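Local structure of peptide ABC transporter, peptide-binding protein (Thermus thermophilus, 2D5W) at residues W93-P98 with P158-G163. The protein binds oligopeptides and probably delivers them to an ABC transporter for uptake into the cell. Residues are numbered along the deposited sequence; the frame is centred on the assembly and turned at random.
Sequences WSDGRP and PKHIMG
W93 meets P158 and H160, and D95 and R97 meet H160, where a type I beta turn, W93 to G96, faces the first turn of helix 159-173, the CA atoms of W93 and P158 lying 8.0 Å apart. In this solute-binding protein of family 5, the contact joins the loop ahead of helix 101-112 to the N-terminus of helix 159-173, whose N-cap position P158 occupies. The P158 pyrrolidine crosses the W93 side chain at about a right angle, its CB over the indole face, 3.7 Å from the six-membered ring centroid. D103 of helix 101-112 ties the two parts together, accepting from W93 NE1 and from K159 N. H160 CG lies between the backbone N and the carbonyl carbon (chi1 70°), toward the turn, and D95 and H160 meet tip to tip. H160 NE2 donates to D95 OD2 at 2.7 Å (N-H...O angle 160°), in the imidazole plane and on the carboxylate's syn lone pair. R97 CB and I161 CG1 stand over opposite imidazole faces, both offset toward the rim, and R97 NH2 is 3.4 Å from H160 CD2. W93 CD1 approaches H160 CE1 to 3.6 Å, the rings oblique. D95 OD1 closes an Asx turn, accepting from R97 N at 3.0 Å, the donor 46° out of the carboxylate plane.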
ATOM      1  N   TRP A  93      20.698   2.419  16.175  1.00  9.51           N
ATOM      2  CA  TRP A  93      20.599   1.333  15.214  1.00  9.52           C
ATOM      3  C   TRP A  93      20.951   0.047  15.965  1.00  9.44           C
ATOM      4  O   TRP A  93      21.578   0.089  17.035  1.00 10.20           O
ATOM      5  CB  TRP A  93      21.576   1.547  14.056  1.00  9.19           C
ATOM      6  CG  TRP A  93      21.270   2.750  13.207  1.00  9.36           C
ATOM      7  CD1 TRP A  93      21.933   3.947  13.202  1.00  9.55           C
ATOM      8  CD2 TRP A  93      20.222   2.870  12.237  1.00  9.40           C
ATOM      9  NE1 TRP A  93      21.363   4.802  12.288  1.00 10.40           N
ATOM     10  CE2 TRP A  93      20.309   4.168  11.682  1.00  9.33           C
ATOM     11  CE3 TRP A  93      19.214   2.006  11.782  1.00  9.52           C
ATOM     12  CZ2 TRP A  93      19.426   4.624  10.696  1.00  9.65           C
ATOM     13  CZ3 TRP A  93      18.334   2.461  10.800  1.00  9.55           C
ATOM     14  CH2 TRP A  93      18.449   3.758  10.269  1.00 10.52           C
ATOM     15  N   SER A  94      20.565  -1.093  15.400  1.00  9.79           N
ATOM     16  CA  SER A  94      20.814  -2.384  16.032  1.00  9.74           C
ATOM     17  C   SER A  94      22.291  -2.740  16.194  1.00 10.24           C
ATOM     18  O   SER A  94      22.620  -3.656  16.948  1.00 11.60           O
ATOM     19  CB  SER A  94      20.089  -3.494  15.267  1.00  9.61           C
ATOM     20  OG  SER A  94      20.479  -3.520  13.909  1.00 10.03           O
ATOM     21  N   ASP A  95      23.177  -2.031  15.498  1.00 10.15           N
ATOM     22  CA  ASP A  95      24.608  -2.293  15.627  1.00 10.87           C
ATOM     23  C   ASP A  95      25.232  -1.391  16.689  1.00 11.34           C
ATOM     24  O   ASP A  95      26.449  -1.400  16.888  1.00 13.27           O
ATOM     25  CB  ASP A  95      25.334  -2.110  14.285  1.00 11.18           C
ATOM     26  CG  ASP A  95      25.220  -0.698  13.733  1.00 11.26           C
ATOM     27  OD1 ASP A  95      24.560   0.154  14.366  1.00 11.64           O
ATOM     28  OD2 ASP A  95      25.800  -0.448  12.650  1.00 12.66           O
ATOM     29  N   GLY A  96      24.394  -0.613  17.369  1.00 11.19           N
ATOM     30  CA  GLY A  96      24.882   0.268  18.414  1.00 12.70           C
ATOM     31  C   GLY A  96      25.164   1.703  18.005  1.00 12.87           C
ATOM     32  O   GLY A  96      25.363   2.559  18.870  1.00 14.27           O
ATOM     33  N   ARG A  97      25.197   1.976  16.705  1.00 12.46           N
ATOM     34  CA  ARG A  97      25.462   3.330  16.226  1.00 13.14           C
ATOM     35  C   ARG A  97      24.256   4.235  16.470  1.00 12.74           C
ATOM     36  O   ARG A  97      23.109   3.788  16.428  1.00 12.85           O
ATOM     37  CB  ARG A  97      25.807   3.307  14.733  1.00 15.24           C
ATOM     38  CG  ARG A  97      27.020   2.446  14.397  1.00 18.14           C
ATOM     39  CD  ARG A  97      28.286   2.979  15.057  1.00 21.24           C
ATOM     40  NE  ARG A  97      28.770   4.196  14.412  1.00 25.81           N
ATOM     41  CZ  ARG A  97      29.293   4.235  13.190  1.00 27.86           C
ATOM     42  NH1 ARG A  97      29.709   5.385  12.677  1.00 29.78           N
ATOM     43  NH2 ARG A  97      29.409   3.120  12.480  1.00 29.60           N
ATOM     44  N   PRO A  98      24.501   5.527  16.725  1.00 11.96           N
ATOM     45  CA  PRO A  98      23.392   6.450  16.973  1.00 12.09           C
ATOM     46  C   PRO A  98      22.593   6.800  15.725  1.00 10.25           C
ATOM     47  O   PRO A  98      23.122   6.807  14.616  1.00 11.04           O
ATOM     48  CB  PRO A  98      24.097   7.676  17.549  1.00 12.41           C
ATOM     49  CG  PRO A  98      25.384   7.684  16.782  1.00 14.09           C
ATOM     50  CD  PRO A  98      25.796   6.224  16.833  1.00 13.76           C
ATOM     51  N   PRO A 158      19.942   4.315   7.279  1.00  9.44           N
ATOM     52  CA  PRO A 158      21.300   4.203   7.832  1.00  9.22           C
ATOM     53  C   PRO A 158      22.451   4.618   6.927  1.00  8.79           C
ATOM     54  O   PRO A 158      22.971   3.818   6.146  1.00  9.99           O
ATOM     55  CB  PRO A 158      21.380   2.740   8.246  1.00  9.13           C
ATOM     56  CG  PRO A 158      20.552   2.060   7.191  1.00  9.96           C
ATOM     57  CD  PRO A 158      19.360   2.984   7.021  1.00 10.09           C
ATOM     58  N   LYS A 159      22.868   5.870   7.070  1.00  9.68           N
ATOM     59  CA  LYS A 159      23.943   6.415   6.261  1.00 10.87           C
ATOM     60  C   LYS A 159      25.271   5.681   6.415  1.00  9.67           C
ATOM     61  O   LYS A 159      25.962   5.449   5.425  1.00 10.36           O
ATOM     62  CB  LYS A 159      24.145   7.896   6.586  1.00 12.07           C
ATOM     63  CG  LYS A 159      25.248   8.558   5.776  1.00 15.09           C
ATOM     64  CD  LYS A 159      25.506   9.977   6.257  1.00 18.87           C
ATOM     65  CE  LYS A 159      26.702  10.594   5.551  1.00 21.23           C
ATOM     66  NZ  LYS A 159      26.964  11.977   6.035  1.00 22.63           N
ATOM     67  N   HIS A 160      25.636   5.317   7.644  1.00 10.16           N
ATOM     68  CA  HIS A 160      26.913   4.641   7.844  1.00 10.56           C
ATOM     69  C   HIS A 160      26.970   3.287   7.147  1.00 10.28           C
ATOM     70  O   HIS A 160      28.050   2.770   6.876  1.00 11.99           O
ATOM     71  CB  HIS A 160      27.242   4.492   9.343  1.00 11.29           C
ATOM     72  CG  HIS A 160      26.369   3.526  10.085  1.00 10.99           C
ATOM     73  ND1 HIS A 160      25.058   3.799  10.412  1.00 11.73           N
ATOM     74  CD2 HIS A 160      26.639   2.305  10.609  1.00 11.68           C
ATOM     75  CE1 HIS A 160      24.560   2.791  11.107  1.00 10.58           C
ATOM     76  NE2 HIS A 160      25.499   1.872  11.241  1.00 11.52           N
ATOM     77  N   ILE A 161      25.806   2.729   6.835  1.00  9.78           N
ATOM     78  CA  ILE A 161      25.730   1.437   6.161  1.00 10.75           C
ATOM     79  C   ILE A 161      25.600   1.568   4.646  1.00  9.58           C
ATOM     80  O   ILE A 161      26.330   0.922   3.893  1.00 10.17           O
ATOM     81  CB  ILE A 161      24.518   0.614   6.673  1.00 10.27           C
ATOM     82  CG1 ILE A 161      24.696   0.277   8.156  1.00 11.93           C
ATOM     83  CG2 ILE A 161      24.336  -0.646   5.825  1.00 10.80           C
ATOM     84  CD1 ILE A 161      25.919  -0.571   8.472  1.00 11.44           C
ATOM     85  N   MET A 162      24.678   2.416   4.204  1.00  9.90           N
ATOM     86  CA  MET A 162      24.406   2.581   2.779  1.00 10.01           C
ATOM     87  C   MET A 162      25.091   3.750   2.079  1.00 10.93           C
ATOM     88  O   MET A 162      25.160   3.779   0.852  1.00 10.11           O
ATOM     89  CB  MET A 162      22.892   2.704   2.573  1.00 10.14           C
ATOM     90  CG  MET A 162      22.082   1.574   3.200  1.00 10.01           C
ATOM     91  SD  MET A 162      20.299   1.836   3.074  1.00 11.07           S
ATOM     92  CE  MET A 162      19.990   1.236   1.413  1.00 14.09           C
ATOM     93  N   GLY A 163      25.583   4.703   2.864  1.00 10.55           N
ATOM     94  CA  GLY A 163      26.229   5.889   2.317  1.00 11.43           C
ATOM     95  C   GLY A 163      27.403   5.667   1.383  1.00 12.00           C
ATOM     96  O   GLY A 163      27.450   6.260   0.303  1.00 12.09           O
TER